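Local coordinates for protein ribulose bisphosphate carboxylase (Hyperthermus butylicus DSM 5456, PDB 6HUN) that probably catalyses the addition of carbon dioxide and water to ribulose 1,5-bisphosphate, giving two molecules of 3-phosphoglycerate in an archaeal AMP degradation pathway, at residues 168-173 / 398-403; 153-158 / 289-294; 46-51 / 131-136; 24-29 / 62-67. All coordinates share one frame; numbering follows the deposited sequence.

How the interactions relate
Interactions 1 and 2 belong to the catalytic TIM barrel, and interactions 3 and 4 lie in the N-terminal part of the chain. The centres of interactions 1 and 2 are 14 Å apart. The two touch where Ile157 of helix 156-164 meets Asp399, and both reach the barrel sheet. The centres of interactions 3 and 4 are 15 Å apart. They touch where Ile62 of interaction 4 packs on Val47, Ile132 and Leu135 of interaction 3. Within each pair the segments alternate along the chain, and the N-terminal pair comes first. The pairs stand 38 to 46 Å apart, centre to centre. Interaction 1 holds a predicted substrate-binding residue and lies beside a predicted metal ligand, whereas interactions 3 and 4 both touch the second subunit.

Interaction 1 of 4, residues 168-173 / 398-403; sequences DRPILA and KDIIMQ
Ile171 and Met402 meet through their backbones where the first and last strands of the TIM barrel close the ring in parallel. Met402 N donates to Ile171 O at 2.9 Å, nearly in line with the carbonyl. Ile401 CA adds a CA-H...O contact to the same Ile171 O at 3.2 Å. On either side of this bond, Ile171 N bonds to Ile400 O at 3.0 Å and Ala173 N to Met402 O at 2.9 Å.

The strand side chains alternate between two faces. On one, Leu172 and Met402 lie side by side and point the same way, with Leu172 CD2 4.1 Å from Met402 CB. On the other, Ala173 CB meets Ile401 CG2 at 4.0 Å. Before the strands, Pro170 CB rests on Ile400 CG1 at 3.7 Å. Ile400 CG1 sits between the backbone N and the carbonyl carbon (chi1 62°), which brings it to the proline.

Further out, Arg169 NH1 bonds to Pro170 O while NH2 makes a salt bridge with Asp200. Gln403 probably binds substrate. Its OE1 accepts a hydrogen bond from Lys203, unmodified here but predicted to carry the carbamate that binds magnesium. The nearest atom of its side chain is about 4 Å from a bound calcium ion.

Helices 389-396 and 415-431 cover the Leu172 and Met402 face, and Ile171 packs on helix 156-164. Strands 201-203 and 377-380 flank the pair.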
# COMPACT_ATOMS: atom_id res chain seq x y z
N ASP A 168 8.89 -29.17 -17.55
CA ASP A 168 7.81 -28.85 -18.49
C ASP A 168 6.45 -28.67 -17.85
O ASP A 168 5.74 -27.76 -18.25
CB ASP A 168 7.66 -29.96 -19.58
CG ASP A 168 8.88 -30.09 -20.44
OD1 ASP A 168 9.34 -29.04 -20.93
OD2 ASP A 168 9.38 -31.22 -20.61
N ARG A 169 6.06 -29.52 -16.91
CA ARG A 169 4.73 -29.49 -16.34
C ARG A 169 4.52 -28.26 -15.47
O ARG A 169 5.49 -27.60 -15.08
CB ARG A 169 4.46 -30.76 -15.54
CG ARG A 169 5.30 -30.91 -14.30
CD ARG A 169 4.72 -31.97 -13.42
NE ARG A 169 5.61 -32.40 -12.36
CZ ARG A 169 5.70 -31.78 -11.18
NH1 ARG A 169 4.97 -30.70 -10.93
NH2 ARG A 169 6.53 -32.26 -10.26
N PRO A 170 3.26 -27.92 -15.15
CA PRO A 170 3.03 -26.88 -14.13
C PRO A 170 3.55 -27.31 -12.77
O PRO A 170 3.57 -28.49 -12.42
CB PRO A 170 1.49 -26.75 -14.10
CG PRO A 170 0.98 -27.39 -15.33
CD PRO A 170 1.99 -28.42 -15.76
N ILE A 171 3.95 -26.33 -11.98
CA ILE A 171 4.39 -26.64 -10.62
C ILE A 171 3.18 -26.57 -9.69
O ILE A 171 2.30 -25.72 -9.87
CB ILE A 171 5.51 -25.65 -10.24
CG1 ILE A 171 6.75 -25.94 -11.11
CG2 ILE A 171 5.79 -25.67 -8.73
CD1 ILE A 171 7.86 -24.92 -10.88
N LEU A 172 3.16 -27.40 -8.66
CA LEU A 172 2.04 -27.49 -7.73
C LEU A 172 2.40 -26.97 -6.34
O LEU A 172 3.47 -27.29 -5.81
CB LEU A 172 1.56 -28.93 -7.62
CG LEU A 172 1.26 -29.49 -9.03
CD1 LEU A 172 1.17 -31.01 -8.99
CD2 LEU A 172 0.03 -28.85 -9.63
N ALA A 173 1.48 -26.23 -5.73
CA ALA A 173 1.65 -25.68 -4.38
C ALA A 173 0.39 -25.93 -3.55
O ALA A 173 -0.71 -25.99 -4.09
CB ALA A 173 1.95 -24.18 -4.46
N LYS A 398 1.29 -24.28 -19.74
CA LYS A 398 2.01 -25.11 -18.77
C LYS A 398 2.89 -24.30 -17.81
O LYS A 398 3.27 -24.82 -16.75
CB LYS A 398 2.91 -26.12 -19.51
CG LYS A 398 2.14 -26.96 -20.52
CD LYS A 398 3.06 -27.87 -21.36
CE LYS A 398 2.23 -28.63 -22.42
NZ LYS A 398 2.87 -28.69 -23.78
N ASP A 399 3.24 -23.07 -18.16
CA ASP A 399 4.14 -22.30 -17.30
C ASP A 399 3.34 -21.52 -16.25
O ASP A 399 3.19 -20.29 -16.30
CB ASP A 399 5.03 -21.38 -18.14
CG ASP A 399 6.21 -22.10 -18.75
OD1 ASP A 399 6.53 -23.24 -18.32
OD2 ASP A 399 6.83 -21.52 -19.67
N ILE A 400 2.83 -22.28 -15.27
CA ILE A 400 2.04 -21.75 -14.16
C ILE A 400 2.39 -22.52 -12.91
O ILE A 400 2.83 -23.67 -12.96
CB ILE A 400 0.50 -21.86 -14.39
CG1 ILE A 400 0.09 -23.33 -14.53
CG2 ILE A 400 0.11 -21.10 -15.63
CD1 ILE A 400 -1.41 -23.53 -14.81
N ILE A 401 2.06 -21.92 -11.77
CA ILE A 401 1.98 -22.62 -10.50
C ILE A 401 0.50 -22.75 -10.16
O ILE A 401 -0.24 -21.77 -10.19
CB ILE A 401 2.75 -21.86 -9.41
CG1 ILE A 401 4.22 -21.72 -9.79
CG2 ILE A 401 2.53 -22.58 -8.06
CD1 ILE A 401 4.91 -20.61 -8.94
N MET A 402 0.03 -23.99 -9.92
CA MET A 402 -1.33 -24.18 -9.46
C MET A 402 -1.37 -24.41 -7.97
O MET A 402 -0.66 -25.27 -7.44
CB MET A 402 -1.99 -25.36 -10.19
CG MET A 402 -1.46 -25.47 -11.58
SD MET A 402 -2.43 -26.69 -12.63
CE MET A 402 -3.90 -25.74 -12.75
N GLN A 403 -2.20 -23.66 -7.29
CA GLN A 403 -2.42 -23.91 -5.88
C GLN A 403 -3.60 -24.84 -5.74
O GLN A 403 -4.71 -24.53 -6.20
CB GLN A 403 -2.62 -22.57 -5.17
CG GLN A 403 -2.54 -22.65 -3.72
CD GLN A 403 -2.68 -21.26 -3.14
OE1 GLN A 403 -1.96 -20.37 -3.55
NE2 GLN A 403 -3.66 -21.05 -2.25
O HOH W 1 6.53 -25.84 -19.59

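Interaction 2 of 4, residues 153-158 / 289-294; sequences PNKGIQ and DLAIHG
Lys155 and Asp289 cross at about a right angle and meet at their tips in a salt bridge. Lys155 NZ stands 2.8 Å from Asp289 OD1. The ammonium group comes from above the carboxylate plane, 44° out of it. A bend at chi2 (-67°) shapes the lysine chain. Its lower part runs past Ala291, with Lys155 CG 3.9 Å from Ala291 CB, and the end goes on to the acid. Asp289 CG lies anti to the backbone N, which turns the carboxylate to the lysine.

Asn154 comes in beside the lysine. Its ND2 donates to Leu290 O at 2.9 Å in a nearly straight bond (175° at the hydrogen). The oxygen lies in the plane of the amide, while the nitrogen is tilted somewhat from the plane of the Leu290 carbonyl.

The contact sits at the N-terminal end of the barrel strands. Asp289 ends helix 275-288 in a Schellman motif, and strand 291-295 starts two residues later. The segment 153-158 runs into helix 156-164, whose Val160 also touches Ala291.

The other oxygen of the acid, Asp289 OD2, makes a salt bridge with Lys264. The carboxylate is thus shared between two lysines, which would probably favour its charged form. An alanine in place of Lys155 would probably leave Asp289 OD1 without its ammonium partner and uncover one side of the Ala291 methyl. Asp325, which precedes the next barrel strand, accepts hydrogen bonds through OD1 from the backbone N atoms of Lys155 and Gly156.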
# COMPACT_ATOMS: atom_id res chain seq x y z
N PRO A 153 12.81 -10.20 -11.91
CA PRO A 153 12.93 -11.43 -11.13
C PRO A 153 14.39 -11.89 -11.07
O PRO A 153 15.18 -11.72 -12.03
CB PRO A 153 12.04 -12.43 -11.91
CG PRO A 153 11.04 -11.56 -12.68
CD PRO A 153 11.82 -10.28 -13.01
N ASN A 154 14.74 -12.46 -9.91
CA ASN A 154 16.09 -13.02 -9.71
C ASN A 154 16.23 -14.32 -10.49
O ASN A 154 17.26 -14.61 -11.10
CB ASN A 154 16.33 -13.32 -8.25
CG ASN A 154 17.80 -13.66 -7.94
OD1 ASN A 154 18.68 -13.18 -8.61
ND2 ASN A 154 18.04 -14.46 -6.90
N LYS A 155 15.17 -15.12 -10.46
CA LYS A 155 15.19 -16.48 -11.02
C LYS A 155 14.30 -16.62 -12.24
O LYS A 155 14.74 -17.17 -13.25
CB LYS A 155 14.78 -17.50 -9.97
CG LYS A 155 15.76 -17.61 -8.78
CD LYS A 155 17.06 -18.18 -9.25
CE LYS A 155 18.05 -18.20 -8.11
NZ LYS A 155 19.18 -19.03 -8.53
N GLY A 156 13.11 -16.06 -12.18
CA GLY A 156 12.14 -16.20 -13.26
C GLY A 156 11.62 -17.63 -13.38
O GLY A 156 11.94 -18.53 -12.59
N ILE A 157 10.80 -17.84 -14.41
CA ILE A 157 10.26 -19.17 -14.69
C ILE A 157 11.40 -20.19 -14.79
O ILE A 157 11.39 -21.25 -14.16
CB ILE A 157 9.46 -19.10 -15.99
CG1 ILE A 157 8.21 -18.19 -15.72
CG2 ILE A 157 9.00 -20.52 -16.38
CD1 ILE A 157 7.25 -18.10 -16.92
N GLN A 158 12.40 -19.88 -15.60
CA GLN A 158 13.42 -20.90 -15.87
C GLN A 158 14.27 -21.16 -14.64
O GLN A 158 14.64 -22.31 -14.38
CB GLN A 158 14.24 -20.51 -17.08
CG GLN A 158 13.47 -20.61 -18.43
CD GLN A 158 12.60 -21.90 -18.66
OE1 GLN A 158 13.03 -23.04 -18.46
NE2 GLN A 158 11.37 -21.68 -19.12
N ASP A 289 20.75 -15.91 -3.27
CA ASP A 289 20.36 -16.81 -4.36
C ASP A 289 18.99 -17.47 -4.12
O ASP A 289 18.82 -18.69 -4.26
CB ASP A 289 21.46 -17.87 -4.60
CG ASP A 289 21.39 -18.49 -5.99
OD1 ASP A 289 21.09 -17.78 -6.97
OD2 ASP A 289 21.65 -19.71 -6.13
N LEU A 290 17.95 -16.63 -3.86
CA LEU A 290 16.60 -17.08 -3.57
C LEU A 290 15.63 -16.62 -4.66
O LEU A 290 15.91 -15.68 -5.42
CB LEU A 290 16.09 -16.54 -2.18
CG LEU A 290 16.96 -16.80 -0.93
CD1 LEU A 290 16.48 -16.08 0.32
CD2 LEU A 290 17.10 -18.33 -0.71
N ALA A 291 14.49 -17.29 -4.76
CA ALA A 291 13.34 -16.83 -5.52
C ALA A 291 12.31 -16.25 -4.55
O ALA A 291 12.26 -16.63 -3.37
CB ALA A 291 12.71 -18.01 -6.32
N ILE A 292 11.43 -15.36 -5.06
CA ILE A 292 10.44 -14.65 -4.25
C ILE A 292 9.05 -14.93 -4.77
O ILE A 292 8.76 -14.64 -5.94
CB ILE A 292 10.64 -13.13 -4.29
CG1 ILE A 292 12.07 -12.79 -3.77
CG2 ILE A 292 9.43 -12.39 -3.51
CD1 ILE A 292 12.33 -11.33 -3.83
N HIS A 293 8.18 -15.38 -3.88
CA HIS A 293 6.76 -15.48 -4.16
C HIS A 293 6.10 -14.19 -3.66
O HIS A 293 6.09 -13.94 -2.45
CB HIS A 293 6.18 -16.69 -3.46
CG HIS A 293 4.73 -16.93 -3.79
ND1 HIS A 293 4.31 -18.00 -4.56
CD2 HIS A 293 3.61 -16.25 -3.45
CE1 HIS A 293 2.99 -17.97 -4.65
NE2 HIS A 293 2.54 -16.90 -4.02
N GLY A 294 5.53 -13.40 -4.56
CA GLY A 294 4.82 -12.20 -4.11
C GLY A 294 3.33 -12.43 -3.85
O GLY A 294 2.60 -12.90 -4.75

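Interaction 3 of 4, residues 46-51 / 131-136; sequences RVTPAQ and AIAGLR
The first torsions of Val47 and Leu135 decide which of their methyls touch. Val47 CG1 is anti to the backbone N (chi1 -178°), which leaves CG2 beside that N, and Leu135 CG is also anti to its N (chi1 177°). The side chains lie side by side, with Val47 CG2 3.8 Å from Leu135 CD1. They face helix 55-65, where both touch Ile62.

The backbones run antiparallel in the mixed sheet of the N-terminal domain. Arg46 N bonds to Arg136 O at 2.7 Å, and Thr48 N bonds to Gly134 O at 2.9 Å. A classic beta bulge follows, with Ala133 and Gly134 both opposite Thr48. Thr48 O accepts from Ala133 N at 2.7 Å, almost straight off the carbonyl, and from Gly134 N at 3.2 Å, on a lone pair. Beyond the bulge Ala50 N reaches Ala131 O at 2.8 Å from well above the carbonyl plane. Ile132 O accepts a bond from Arg304 of the second subunit.

Arg46 and Arg136 sit across from each other, CB to CB 4.1 Å. Their like charges are each met by an acid, Asp96 for Arg46 and Glu138 for Arg136, which probably eases the repulsion between them.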
# COMPACT_ATOMS: atom_id res chain seq x y z
N ARG A 46 -8.19 6.16 -16.60
CA ARG A 46 -9.62 6.26 -16.86
C ARG A 46 -10.19 7.31 -15.90
O ARG A 46 -10.15 7.12 -14.68
CB ARG A 46 -10.29 4.89 -16.67
CG ARG A 46 -11.80 5.00 -16.93
CD ARG A 46 -12.45 3.58 -16.80
NE ARG A 46 -13.85 3.61 -17.26
CZ ARG A 46 -14.56 2.50 -17.48
NH1 ARG A 46 -14.00 1.31 -17.29
NH2 ARG A 46 -15.83 2.59 -17.93
N VAL A 47 -10.67 8.42 -16.45
CA VAL A 47 -10.92 9.65 -15.68
C VAL A 47 -12.40 9.94 -15.75
O VAL A 47 -12.97 10.05 -16.85
CB VAL A 47 -10.13 10.86 -16.24
CG1 VAL A 47 -10.37 12.13 -15.41
CG2 VAL A 47 -8.60 10.51 -16.39
N THR A 48 -13.01 10.08 -14.58
CA THR A 48 -14.37 10.57 -14.43
C THR A 48 -14.31 11.96 -13.78
O THR A 48 -14.11 12.07 -12.55
CB THR A 48 -15.22 9.62 -13.58
OG1 THR A 48 -15.21 8.31 -14.16
CG2 THR A 48 -16.67 10.14 -13.51
N PRO A 49 -14.44 13.02 -14.55
CA PRO A 49 -14.36 14.36 -13.97
C PRO A 49 -15.50 14.58 -13.01
O PRO A 49 -16.59 14.03 -13.18
CB PRO A 49 -14.46 15.28 -15.19
CG PRO A 49 -14.23 14.36 -16.39
CD PRO A 49 -14.76 13.05 -16.00
N ALA A 50 -15.25 15.41 -12.01
CA ALA A 50 -16.29 15.78 -11.07
C ALA A 50 -17.34 16.62 -11.79
O ALA A 50 -17.15 17.05 -12.93
CB ALA A 50 -15.69 16.57 -9.89
N GLN A 51 -18.45 16.88 -11.10
CA GLN A 51 -19.50 17.68 -11.74
C GLN A 51 -18.96 19.06 -12.10
O GLN A 51 -18.40 19.76 -11.26
CB GLN A 51 -20.72 17.85 -10.84
CG GLN A 51 -21.98 18.34 -11.62
CD GLN A 51 -22.18 17.58 -12.94
OE1 GLN A 51 -23.02 16.68 -13.00
NE2 GLN A 51 -21.48 17.99 -14.02
N ALA A 131 -11.33 17.79 -8.36
CA ALA A 131 -11.79 17.82 -9.74
C ALA A 131 -12.11 16.43 -10.29
O ALA A 131 -12.66 16.33 -11.39
CB ALA A 131 -10.73 18.47 -10.63
N ILE A 132 -11.76 15.38 -9.56
CA ILE A 132 -11.87 14.00 -10.03
C ILE A 132 -12.95 13.31 -9.23
O ILE A 132 -12.84 13.20 -8.00
CB ILE A 132 -10.53 13.24 -9.87
CG1 ILE A 132 -9.36 14.13 -10.21
CG2 ILE A 132 -10.50 12.06 -10.82
CD1 ILE A 132 -9.31 14.45 -11.73
N ALA A 133 -13.95 12.74 -9.93
CA ALA A 133 -14.87 11.84 -9.22
C ALA A 133 -14.38 10.38 -9.23
O ALA A 133 -14.70 9.61 -8.30
CB ALA A 133 -16.26 11.94 -9.85
N GLY A 134 -13.60 9.99 -10.23
CA GLY A 134 -12.95 8.68 -10.25
C GLY A 134 -11.69 8.74 -11.09
O GLY A 134 -11.65 9.44 -12.11
N LEU A 135 -10.65 8.00 -10.68
CA LEU A 135 -9.38 7.99 -11.42
C LEU A 135 -8.89 6.55 -11.30
O LEU A 135 -8.65 6.05 -10.17
CB LEU A 135 -8.39 9.00 -10.79
CG LEU A 135 -7.04 8.92 -11.52
CD1 LEU A 135 -7.24 9.40 -12.98
CD2 LEU A 135 -6.07 9.79 -10.76
N ARG A 136 -8.86 5.84 -12.43
CA ARG A 136 -8.25 4.51 -12.46
C ARG A 136 -6.97 4.51 -13.29
O ARG A 136 -6.96 4.97 -14.45
CB ARG A 136 -9.19 3.45 -13.03
CG ARG A 136 -8.81 2.17 -12.35
CD ARG A 136 -8.94 1.05 -13.07
NE ARG A 136 -9.17 -0.08 -12.21
CZ ARG A 136 -9.25 -1.29 -12.72
NH1 ARG A 136 -9.58 -2.30 -11.97
NH2 ARG A 136 -9.11 -1.39 -14.03

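Interaction 4 of 4, residues 24-29 / 62-67; sequences SIYLEF and IAAESS
Phe29 lays its ring on Ala64, joining the short 3-10 turn 27-29 near the modelled start of the chain to the end of helix 55-65 in the N-terminal domain. This is the tight part. Ala64 CB stands 3.6 Å from the centroid of the Phe29 ring and only 9° off the ring normal, a CH-pi contact over the face. Phe29 CE2 also lies 3.7 Å from Ala64 CA. Alongside, Phe29 CB meets Ala63 CB at 3.8 Å.

The outer side is looser. Tyr26 offers only the edge of its ring, with CD1 4.2 Å from Ala64 CB, and the preceding Ile25 is exposed.

Lys85 makes a cation-pi contact with the Phe29 ring. An alanine in place of Phe29 would probably open a gap beside Ala64 and leave Lys85 without its aromatic partner.

The helix end also reaches the second subunit. Glu65 makes a salt bridge there with Lys179 of that subunit, a predicted substrate-binding residue. Two serines tie off the helix by turning back to its carbonyls. Ser66 N and Ser66 OG approach Ile62 O from opposite faces of its plane, and Ser67 OG donates to Ala63 O at 2.8 Å.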
# COMPACT_ATOMS: atom_id res chain seq x y z
N SER A 24 -7.33 26.68 -16.10
CA SER A 24 -6.89 27.50 -17.21
C SER A 24 -5.37 27.63 -17.22
O SER A 24 -4.74 27.66 -18.28
CB SER A 24 -7.55 28.88 -17.16
OG SER A 24 -7.19 29.67 -18.28
N ILE A 25 -4.76 27.72 -16.03
CA ILE A 25 -3.34 27.41 -15.92
C ILE A 25 -3.11 25.95 -16.28
O ILE A 25 -1.98 25.55 -16.60
CB ILE A 25 -2.80 27.73 -14.49
CG1 ILE A 25 -1.27 27.70 -14.44
CG2 ILE A 25 -3.39 26.78 -13.45
CD1 ILE A 25 -0.61 29.03 -14.75
N TYR A 26 -4.17 25.16 -16.30
CA TYR A 26 -4.07 23.73 -16.51
C TYR A 26 -4.18 23.34 -17.98
O TYR A 26 -3.91 22.18 -18.31
CB TYR A 26 -5.13 23.02 -15.66
CG TYR A 26 -4.90 23.19 -14.17
CD1 TYR A 26 -3.82 22.58 -13.56
CD2 TYR A 26 -5.75 23.98 -13.39
CE1 TYR A 26 -3.60 22.73 -12.20
CE2 TYR A 26 -5.53 24.15 -12.04
CZ TYR A 26 -4.45 23.53 -11.45
OH TYR A 26 -4.21 23.66 -10.12
N LEU A 27 -4.56 24.29 -18.85
CA LEU A 27 -4.51 24.08 -20.30
C LEU A 27 -3.08 23.89 -20.78
O LEU A 27 -2.84 23.23 -21.79
CB LEU A 27 -5.17 25.26 -21.06
CG LEU A 27 -4.50 26.61 -21.45
CD1 LEU A 27 -3.80 26.62 -22.85
CD2 LEU A 27 -5.46 27.83 -21.42
N GLU A 28 -2.13 24.46 -20.05
CA GLU A 28 -0.71 24.37 -20.38
C GLU A 28 -0.17 22.93 -20.33
O GLU A 28 0.92 22.67 -20.86
CB GLU A 28 0.04 25.31 -19.41
CG GLU A 28 1.40 24.86 -18.93
CD GLU A 28 2.24 25.99 -18.33
OE1 GLU A 28 1.69 27.10 -18.10
OE2 GLU A 28 3.46 25.76 -18.11
N PHE A 29 -0.92 21.99 -19.76
CA PHE A 29 -0.46 20.61 -19.64
C PHE A 29 -1.14 19.67 -20.61
O PHE A 29 -0.91 18.46 -20.53
CB PHE A 29 -0.66 20.10 -18.20
CG PHE A 29 0.22 20.81 -17.19
CD1 PHE A 29 -0.14 22.06 -16.71
CD2 PHE A 29 1.41 20.24 -16.76
CE1 PHE A 29 0.67 22.75 -15.80
CE2 PHE A 29 2.21 20.90 -15.85
CZ PHE A 29 1.84 22.18 -15.37
N ILE A 62 -4.49 16.47 -13.62
CA ILE A 62 -3.78 15.21 -13.39
C ILE A 62 -2.33 15.33 -13.84
O ILE A 62 -1.40 14.97 -13.11
CB ILE A 62 -4.49 14.04 -14.09
CG1 ILE A 62 -5.86 13.73 -13.44
CG2 ILE A 62 -3.59 12.76 -14.07
CD1 ILE A 62 -6.69 12.81 -14.36
N ALA A 63 -2.10 15.84 -15.05
CA ALA A 63 -0.73 15.94 -15.56
C ALA A 63 0.13 16.85 -14.68
O ALA A 63 1.29 16.53 -14.41
CB ALA A 63 -0.74 16.45 -17.02
N ALA A 64 -0.41 17.98 -14.22
CA ALA A 64 0.35 18.90 -13.37
C ALA A 64 0.62 18.29 -12.01
O ALA A 64 1.75 18.35 -11.50
CB ALA A 64 -0.42 20.22 -13.20
N GLU A 65 -0.40 17.72 -11.39
CA GLU A 65 -0.23 17.20 -10.04
C GLU A 65 0.73 16.02 -10.02
O GLU A 65 1.45 15.83 -9.03
CB GLU A 65 -1.59 16.83 -9.45
CG GLU A 65 -1.55 16.08 -8.08
CD GLU A 65 -1.02 16.93 -6.93
OE1 GLU A 65 -0.35 16.37 -6.03
OE2 GLU A 65 -1.27 18.15 -6.92
N SER A 66 0.75 15.18 -11.07
CA SER A 66 1.64 14.04 -11.08
C SER A 66 3.01 14.37 -11.65
O SER A 66 3.82 13.47 -11.85
CB SER A 66 0.99 12.86 -11.85
OG SER A 66 0.68 13.26 -13.18
N SER A 67 3.32 15.65 -11.87
CA SER A 67 4.66 16.01 -12.33
C SER A 67 5.19 17.22 -11.55
O SER A 67 5.55 17.06 -10.39
CB SER A 67 4.70 16.22 -13.86
OG SER A 67 3.98 17.33 -14.37